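Local coordinates for peptidoglycan N-acetylglucosamine deacetylase (Bacillus cereus, PDB 5O6Y), which removes acetyl groups from N-acetylglucosamine residues of peptidoglycan, using zinc as cofactor, and also acts on soluble chitin substrates and N-acetylchitooligomers, at residues T80-N85 / R95-K100; K114-P119 / F136-W141. All blocks are in the same frame, centred on the assembly; numbering follows the deposited sequence.

Contact 1: T80-N85 / R95-K100; sequences TYSHPN and RNQIIK. With 5YA (4-naphthalen-1-yl-~{N}-oxidanyl-benzamide), chain H.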
loop_
_atom_site.group_PDB
_atom_site.type_symbol
_atom_site.label_atom_id
_atom_site.label_comp_id
_atom_site.label_asym_id
_atom_site.label_seq_id
_atom_site.Cartn_x
_atom_site.Cartn_y
_atom_site.Cartn_z
ATOM N N THR A 80 8.480 5.006 3.345
ATOM C CA THR A 80 9.735 5.746 3.505
ATOM C C THR A 80 9.604 7.190 3.030
ATOM O O THR A 80 8.551 7.599 2.529
ATOM C CB THR A 80 10.905 5.070 2.777
ATOM O OG1 THR A 80 10.799 5.297 1.366
ATOM C CG2 THR A 80 10.936 3.572 3.060
ATOM N N TYR A 81 10.677 7.967 3.189
ATOM C CA TYR A 81 10.658 9.399 2.902
ATOM C C TYR A 81 10.988 9.700 1.441
ATOM O O TYR A 81 10.185 10.318 0.734
ATOM C CB TYR A 81 11.631 10.132 3.834
ATOM C CG TYR A 81 11.689 11.626 3.606
ATOM C CD1 TYR A 81 10.778 12.477 4.218
ATOM C CD2 TYR A 81 12.656 12.188 2.778
ATOM C CE1 TYR A 81 10.824 13.843 4.010
ATOM C CE2 TYR A 81 12.710 13.552 2.565
ATOM C CZ TYR A 81 11.793 14.376 3.182
ATOM O OH TYR A 81 11.844 15.736 2.973
ATOM N N SER A 82 12.167 9.276 0.978
ATOM C CA SER A 82 12.656 9.648 -0.347
ATOM C C SER A 82 12.803 8.448 -1.277
ATOM O O SER A 82 13.504 8.539 -2.291
ATOM C CB SER A 82 13.985 10.396 -0.234
ATOM O OG SER A 82 14.970 9.603 0.407
ATOM N N HIS A 83 12.159 7.328 -0.953
ATOM C CA HIS A 83 12.090 6.148 -1.812
ATOM C C HIS A 83 13.467 5.611 -2.196
ATOM O O HIS A 83 13.781 5.536 -3.391
ATOM C CB HIS A 83 11.291 6.485 -3.076
ATOM C CG HIS A 83 10.581 5.314 -3.680
ATOM N ND1 HIS A 83 11.085 4.609 -4.753
ATOM C CD2 HIS A 83 9.396 4.735 -3.373
ATOM C CE1 HIS A 83 10.244 3.642 -5.075
ATOM N NE2 HIS A 83 9.212 3.697 -4.254
ATOM N N PRO A 84 14.321 5.223 -1.233
ATOM C CA PRO A 84 15.608 4.623 -1.609
ATOM C C PRO A 84 15.562 3.104 -1.589
ATOM O O PRO A 84 14.642 2.513 -1.018
ATOM C CB PRO A 84 16.555 5.165 -0.536
ATOM C CG PRO A 84 15.688 5.203 0.688
ATOM C CD PRO A 84 14.264 5.479 0.219
ATOM N N ASN A 85 16.548 2.459 -2.206
ATOM C CA ASN A 85 16.685 1.008 -2.115
ATOM C C ASN A 85 17.178 0.668 -0.713
ATOM O O ASN A 85 18.363 0.817 -0.406
ATOM C CB ASN A 85 17.640 0.493 -3.186
ATOM C CG ASN A 85 17.614 -1.021 -3.323
ATOM O OD1 ASN A 85 17.371 -1.743 -2.357
ATOM N ND2 ASN A 85 17.870 -1.506 -4.533
ATOM N N ARG A 95 16.501 3.558 9.624
ATOM C CA ARG A 95 15.693 4.053 10.732
ATOM C C ARG A 95 15.390 5.540 10.608
ATOM O O ARG A 95 14.417 6.013 11.205
ATOM C CB ARG A 95 16.394 3.756 12.059
ATOM C CG ARG A 95 16.452 2.269 12.365
ATOM C CD ARG A 95 17.504 1.911 13.398
ATOM N NE ARG A 95 17.752 0.470 13.394
ATOM C CZ ARG A 95 18.537 -0.166 14.258
ATOM N NH1 ARG A 95 19.159 0.507 15.217
ATOM N NH2 ARG A 95 18.695 -1.479 14.166
ATOM N N ASN A 96 16.188 6.287 9.844
ATOM C CA ASN A 96 15.873 7.691 9.618
ATOM C C ASN A 96 14.739 7.847 8.613
ATOM O O ASN A 96 13.869 8.706 8.787
ATOM C CB ASN A 96 17.115 8.446 9.141
ATOM C CG ASN A 96 17.058 9.923 9.468
ATOM O OD1 ASN A 96 17.440 10.343 10.561
ATOM N ND2 ASN A 96 16.579 10.723 8.522
ATOM N N GLN A 97 14.732 7.027 7.560
ATOM C CA GLN A 97 13.658 7.092 6.574
ATOM C C GLN A 97 12.314 6.725 7.193
ATOM O O GLN A 97 11.277 7.289 6.824
ATOM C CB GLN A 97 13.973 6.169 5.396
ATOM C CG GLN A 97 15.151 6.610 4.541
ATOM C CD GLN A 97 14.748 7.563 3.432
ATOM O OE1 GLN A 97 13.580 7.626 3.046
ATOM N NE2 GLN A 97 15.718 8.309 2.912
ATOM N N ILE A 98 12.313 5.785 8.140
ATOM C CA ILE A 98 11.063 5.339 8.751
ATOM C C ILE A 98 10.542 6.390 9.727
ATOM O O ILE A 98 9.426 6.901 9.579
ATOM C CB ILE A 98 11.255 3.980 9.447
ATOM C CG1 ILE A 98 11.720 2.917 8.447
ATOM C CG2 ILE A 98 9.970 3.550 10.139
ATOM C CD1 ILE A 98 10.748 2.663 7.319
ATOM N N ILE A 99 11.348 6.722 10.741
ATOM C CA ILE A 99 10.892 7.596 11.820
ATOM C C ILE A 99 10.545 8.984 11.301
ATOM O O ILE A 99 9.605 9.621 11.791
ATOM C CB ILE A 99 11.958 7.656 12.933
ATOM C CG1 ILE A 99 12.219 6.255 13.491
ATOM C CG2 ILE A 99 11.527 8.598 14.048
ATOM C CD1 ILE A 99 13.348 6.202 14.501
ATOM N N LYS A 100 11.284 9.474 10.304
ATOM C CA LYS A 100 10.981 10.783 9.734
ATOM C C LYS A 100 9.611 10.783 9.070
ATOM O O LYS A 100 8.789 11.677 9.308
ATOM C CB LYS A 100 12.069 11.176 8.735
ATOM C CG LYS A 100 12.001 12.603 8.230
ATOM C CD LYS A 100 13.107 12.851 7.212
ATOM C CE LYS A 100 13.098 14.283 6.706
ATOM N NZ LYS A 100 14.066 14.474 5.590
HETATM C C1 5YA H . 7.583 -4.982 -11.106
HETATM C C2 5YA H . 7.404 -3.903 -10.235
HETATM C C3 5YA H . 8.024 -3.875 -8.987
HETATM C C4 5YA H . 8.842 -4.974 -8.582
HETATM C C5 5YA H . 9.023 -6.075 -9.472
HETATM C C6 5YA H . 8.380 -6.065 -10.745
HETATM C C7 5YA H . 9.491 -4.996 -7.313
HETATM C C8 5YA H . 10.285 -6.084 -6.958
HETATM O O1 5YA H . 6.374 0.304 -4.340
HETATM C C9 5YA H . 10.461 -7.162 -7.831
HETATM C C10 5YA H . 9.843 -7.172 -9.078
HETATM C C11 5YA H . 7.796 -2.707 -8.085
HETATM C C12 5YA H . 6.957 -2.865 -6.999
HETATM C C13 5YA H . 6.715 -1.812 -6.140
HETATM N N1 5YA H . 7.369 1.777 -5.670
HETATM C C14 5YA H . 7.299 -0.582 -6.364
HETATM C C15 5YA H . 8.138 -0.408 -7.457
HETATM C C16 5YA H . 8.385 -1.470 -8.319
HETATM C C17 5YA H . 6.986 0.546 -5.380
HETATM O O2 5YA H . 7.077 2.817 -4.769
#
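T80 opens the contact by setting its CB 3.7 Å from Q97 OE1, while its CG2 faces the CD1 end of I98 on the same helix, 91-109. At Y81 the loop makes two different contacts. Its backbone N donates to Q97 OE1 (2.9 Å), somewhat bent at the hydrogen and tilted 17° from the carbonyl plane. Its side chain, with CG anti to the backbone N (chi1 180°), runs beside the helix, where K100 lays its fully extended chain over one ring face. K100 NZ sits 3.5 Å from the centroid of the Y81 ring, a cation-pi contact displaced toward the CZ side, and CE adds a CH-pi contact on the same face. The hydroxyl at the far end of Y81 bonds to E60. S82 follows with a two-point grip on the Q97 amide: its N donates to OE1 (3.0 Å) almost straight, in the carbonyl plane and on a lone pair, and its OG accepts from NE2 of Q97 (2.9 Å), close to the amide plane. H83 turns from the helix toward the active site, where it is a known zinc ligand; here its NE2 lies 2.4 Å from the hydroxamate O2 of the bound ligand, so short that the exact distance is doubtful. P84 comes back to the helix, its CG packing 3.7 Å from Q97 CD. The Q97 chain, bent at chi2 (-88°), thus turns its amide to the consecutive residues Y81 and S82, with P84 packed against it. With OE1 taking two backbone N-H groups and NE2 shared between S82 OG and E93, both ends of this buried amide are satisfied and its flip is fixed, so that a helix side chain pins the backbone immediately before a zinc-binding histidine.

Contact 2: K114-P119 / F136-W141; sequences KFIRPP and FMIVQW. With PE3 (3,6,9,12,15,18,21,24,27,30,33,36,39-tridecaoxahentetracontane-1,41-diol), chain I; 5YA (4-naphthalen-1-yl-~{N}-oxidanyl-benzamide), chain H.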
loop_
_atom_site.group_PDB
_atom_site.type_symbol
_atom_site.label_atom_id
_atom_site.label_comp_id
_atom_site.label_asym_id
_atom_site.label_seq_id
_atom_site.Cartn_x
_atom_site.Cartn_y
_atom_site.Cartn_z
ATOM N N LYS A 114 1.055 1.927 11.303
ATOM C CA LYS A 114 1.667 0.665 11.699
ATOM C C LYS A 114 2.272 -0.088 10.522
ATOM O O LYS A 114 3.241 -0.835 10.704
ATOM C CB LYS A 114 0.630 -0.225 12.393
ATOM C CG LYS A 114 1.199 -1.491 13.018
ATOM C CD LYS A 114 0.099 -2.488 13.338
ATOM C CE LYS A 114 0.616 -3.641 14.181
ATOM N NZ LYS A 114 1.031 -3.189 15.536
ATOM N N PHE A 115 1.735 0.098 9.319
ATOM C CA PHE A 115 2.146 -0.690 8.167
ATOM C C PHE A 115 3.260 0.011 7.398
ATOM O O PHE A 115 3.184 1.216 7.135
ATOM C CB PHE A 115 0.951 -0.965 7.253
ATOM C CG PHE A 115 0.036 -2.034 7.774
ATOM C CD1 PHE A 115 -0.913 -1.744 8.739
ATOM C CD2 PHE A 115 0.138 -3.335 7.312
ATOM C CE1 PHE A 115 -1.749 -2.731 9.228
ATOM C CE2 PHE A 115 -0.695 -4.324 7.797
ATOM C CZ PHE A 115 -1.639 -4.022 8.756
ATOM N N ILE A 116 4.292 -0.755 7.053
ATOM C CA ILE A 116 5.407 -0.298 6.234
ATOM C C ILE A 116 5.425 -1.130 4.960
ATOM O O ILE A 116 5.168 -2.338 4.997
ATOM C CB ILE A 116 6.752 -0.424 6.983
ATOM C CG1 ILE A 116 6.807 0.532 8.174
ATOM C CG2 ILE A 116 7.931 -0.171 6.051
ATOM C CD1 ILE A 116 8.135 0.506 8.899
ATOM N N ARG A 117 5.710 -0.486 3.831
ATOM C CA ARG A 117 5.997 -1.197 2.589
ATOM C C ARG A 117 7.334 -0.693 2.067
ATOM O O ARG A 117 7.479 0.519 1.807
ATOM C CB ARG A 117 4.900 -1.008 1.541
ATOM C CG ARG A 117 5.233 -1.680 0.216
ATOM C CD ARG A 117 4.049 -1.694 -0.732
ATOM N NE ARG A 117 3.038 -2.672 -0.343
ATOM C CZ ARG A 117 1.839 -2.762 -0.909
ATOM N NH1 ARG A 117 1.503 -1.927 -1.883
ATOM N NH2 ARG A 117 0.974 -3.681 -0.498
ATOM N N PRO A 118 8.331 -1.557 1.906
ATOM C CA PRO A 118 9.625 -1.106 1.400
ATOM C C PRO A 118 9.569 -0.886 -0.099
ATOM O O PRO A 118 8.995 -1.703 -0.836
ATOM C CB PRO A 118 10.566 -2.264 1.764
ATOM C CG PRO A 118 9.679 -3.465 1.751
ATOM C CD PRO A 118 8.322 -2.997 2.217
ATOM N N PRO A 119 10.132 0.218 -0.587
ATOM C CA PRO A 119 10.165 0.451 -2.036
ATOM C C PRO A 119 10.929 -0.650 -2.756
ATOM O O PRO A 119 11.926 -1.171 -2.252
ATOM C CB PRO A 119 10.868 1.808 -2.165
ATOM C CG PRO A 119 11.549 2.028 -0.850
ATOM C CD PRO A 119 10.706 1.341 0.170
ATOM N N PHE A 136 5.847 -2.505 14.164
ATOM C CA PHE A 136 5.419 -2.273 12.787
ATOM C C PHE A 136 4.929 -3.576 12.165
ATOM O O PHE A 136 4.979 -4.631 12.796
ATOM C CB PHE A 136 6.559 -1.704 11.938
ATOM C CG PHE A 136 6.822 -0.242 12.156
ATOM C CD1 PHE A 136 7.935 0.176 12.871
ATOM C CD2 PHE A 136 5.976 0.716 11.625
ATOM C CE1 PHE A 136 8.189 1.520 13.062
ATOM C CE2 PHE A 136 6.227 2.064 11.811
ATOM C CZ PHE A 136 7.337 2.466 12.530
ATOM N N MET A 137 4.416 -3.490 10.944
ATOM C CA MET A 137 4.155 -4.693 10.167
ATOM C C MET A 137 4.403 -4.375 8.704
ATOM O O MET A 137 3.824 -3.431 8.162
ATOM C CB MET A 137 2.732 -5.222 10.367
ATOM C CG MET A 137 2.458 -6.465 9.528
ATOM S SD MET A 137 1.002 -7.417 9.994
ATOM C CE MET A 137 1.124 -8.770 8.828
ATOM N N ILE A 138 5.271 -5.156 8.082
ATOM C CA ILE A 138 5.603 -4.977 6.673
ATOM C C ILE A 138 4.721 -5.879 5.828
ATOM O O ILE A 138 4.616 -7.077 6.083
ATOM C CB ILE A 138 7.097 -5.251 6.386
ATOM C CG1 ILE A 138 7.977 -4.115 6.913
ATOM C CG2 ILE A 138 7.329 -5.418 4.892
ATOM C CD1 ILE A 138 8.312 -4.219 8.376
ATOM N N VAL A 139 4.078 -5.295 4.821
ATOM C CA VAL A 139 3.212 -6.030 3.908
ATOM C C VAL A 139 3.666 -5.736 2.488
ATOM O O VAL A 139 3.688 -4.573 2.069
ATOM C CB VAL A 139 1.732 -5.660 4.091
ATOM C CG1 VAL A 139 0.898 -6.255 2.967
ATOM C CG2 VAL A 139 1.232 -6.142 5.443
ATOM N N GLN A 140 4.033 -6.784 1.754
ATOM C CA GLN A 140 4.380 -6.641 0.346
ATOM C C GLN A 140 3.122 -6.726 -0.509
ATOM O O GLN A 140 2.171 -5.968 -0.294
ATOM C CB GLN A 140 5.393 -7.710 -0.071
ATOM C CG GLN A 140 6.651 -7.760 0.788
ATOM C CD GLN A 140 7.678 -6.707 0.408
ATOM O OE1 GLN A 140 7.347 -5.678 -0.183
ATOM N NE2 GLN A 140 8.937 -6.966 0.741
ATOM N N TRP A 141 3.101 -7.647 -1.471
ATOM C CA TRP A 141 1.953 -7.809 -2.353
ATOM C C TRP A 141 2.048 -9.163 -3.038
ATOM O O TRP A 141 3.120 -9.771 -3.106
ATOM C CB TRP A 141 1.880 -6.687 -3.395
ATOM C CG TRP A 141 3.075 -6.643 -4.296
ATOM C CD1 TRP A 141 3.219 -7.270 -5.502
ATOM C CD2 TRP A 141 4.303 -5.945 -4.059
ATOM N NE1 TRP A 141 4.458 -7.000 -6.030
ATOM C CE2 TRP A 141 5.144 -6.190 -5.164
ATOM C CE3 TRP A 141 4.774 -5.135 -3.022
ATOM C CZ2 TRP A 141 6.425 -5.656 -5.258
ATOM C CZ3 TRP A 141 6.048 -4.603 -3.119
ATOM C CH2 TRP A 141 6.858 -4.866 -4.228
HETATM O O25 PE3 I . 6.754 -9.823 -5.504
HETATM C C24 PE3 I . 6.144 -9.553 -4.272
HETATM C C23 PE3 I . 7.233 -9.204 -3.260
HETATM O O22 PE3 I . 8.351 -8.734 -3.959
HETATM C C1 5YA H . 7.583 -4.982 -11.106
HETATM C C2 5YA H . 7.404 -3.903 -10.235
HETATM C C3 5YA H . 8.024 -3.875 -8.987
HETATM C C4 5YA H . 8.842 -4.974 -8.582
HETATM C C5 5YA H . 9.023 -6.075 -9.472
HETATM C C6 5YA H . 8.380 -6.065 -10.745
HETATM C C7 5YA H . 9.491 -4.996 -7.313
HETATM C C8 5YA H . 10.285 -6.084 -6.958
HETATM O O1 5YA H . 6.374 0.304 -4.340
HETATM C C9 5YA H . 10.461 -7.162 -7.831
HETATM C C10 5YA H . 9.843 -7.172 -9.078
HETATM C C11 5YA H . 7.796 -2.707 -8.085
HETATM C C12 5YA H . 6.957 -2.865 -6.999
HETATM C C13 5YA H . 6.715 -1.812 -6.140
HETATM N N1 5YA H . 7.369 1.777 -5.670
HETATM C C14 5YA H . 7.299 -0.582 -6.364
HETATM C C15 5YA H . 8.138 -0.408 -7.457
HETATM C C16 5YA H . 8.385 -1.470 -8.319
HETATM C C17 5YA H . 6.986 0.546 -5.380
HETATM O O2 5YA H . 7.077 2.817 -4.769
#
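Strands 115-116 and 137-139, joined by helix 125-133 in a beta-alpha-beta unit, pair in parallel, with I116 N and O bonded to the residues on either side of I138: I116 N donates to M137 O (2.9 Å) and V139 N to I116 O (3.2 Å), while M137 N donates to K114 O. On one face of the sheet, F115 and M137 lie side by side in a Met-aromatic contact, SD 5.0 Å from the F115 ring centroid and oblique to it, while V139 CG2 meets the F115 ring edge at CE2 (3.5 Å). On the other, I116 CD1 sits over the F136 ring, 3.6 Å from its centroid, and I116 CB packs on I138 CG1. This pairing belongs to the parallel-stranded core of the NodB homology fold, and past its last bridge the chains carry on into the active site. There R117, its chain bent at chi3 (-74°), sends NE in a nearly straight bond to V139 O (3.1 Å), in the guanidinium plane; NH1 reaches T26 and, more weakly, D28, the predicted proton acceptor. W141 CE3 lies over one guanidinium face, the two planes 70° apart, and the far side of the indole brings CZ2 to 3.3 Å from ligand C12.

Contact 1 and contact 2 have centres about 12 Å apart and follow one another along the chain, helix 91-109 leading into strand 115-116. They touch directly at two places. Near the pocket, P119 packs against the zinc-binding loop, its CB 3.3 Å from H83 NE2 and its CD 3.7 Å from T80 CG2. Farther out, I98 CG2 of the helix reaches F136 CZ at 3.7 Å. Both contacts also meet the same hydroxamate ligand: H83 of contact 1 at the hydroxamate end, W141 of contact 2 along the aromatic part. A further tie runs through H79, which bonds the hydroxamate by NE2 and R117 O by ND1.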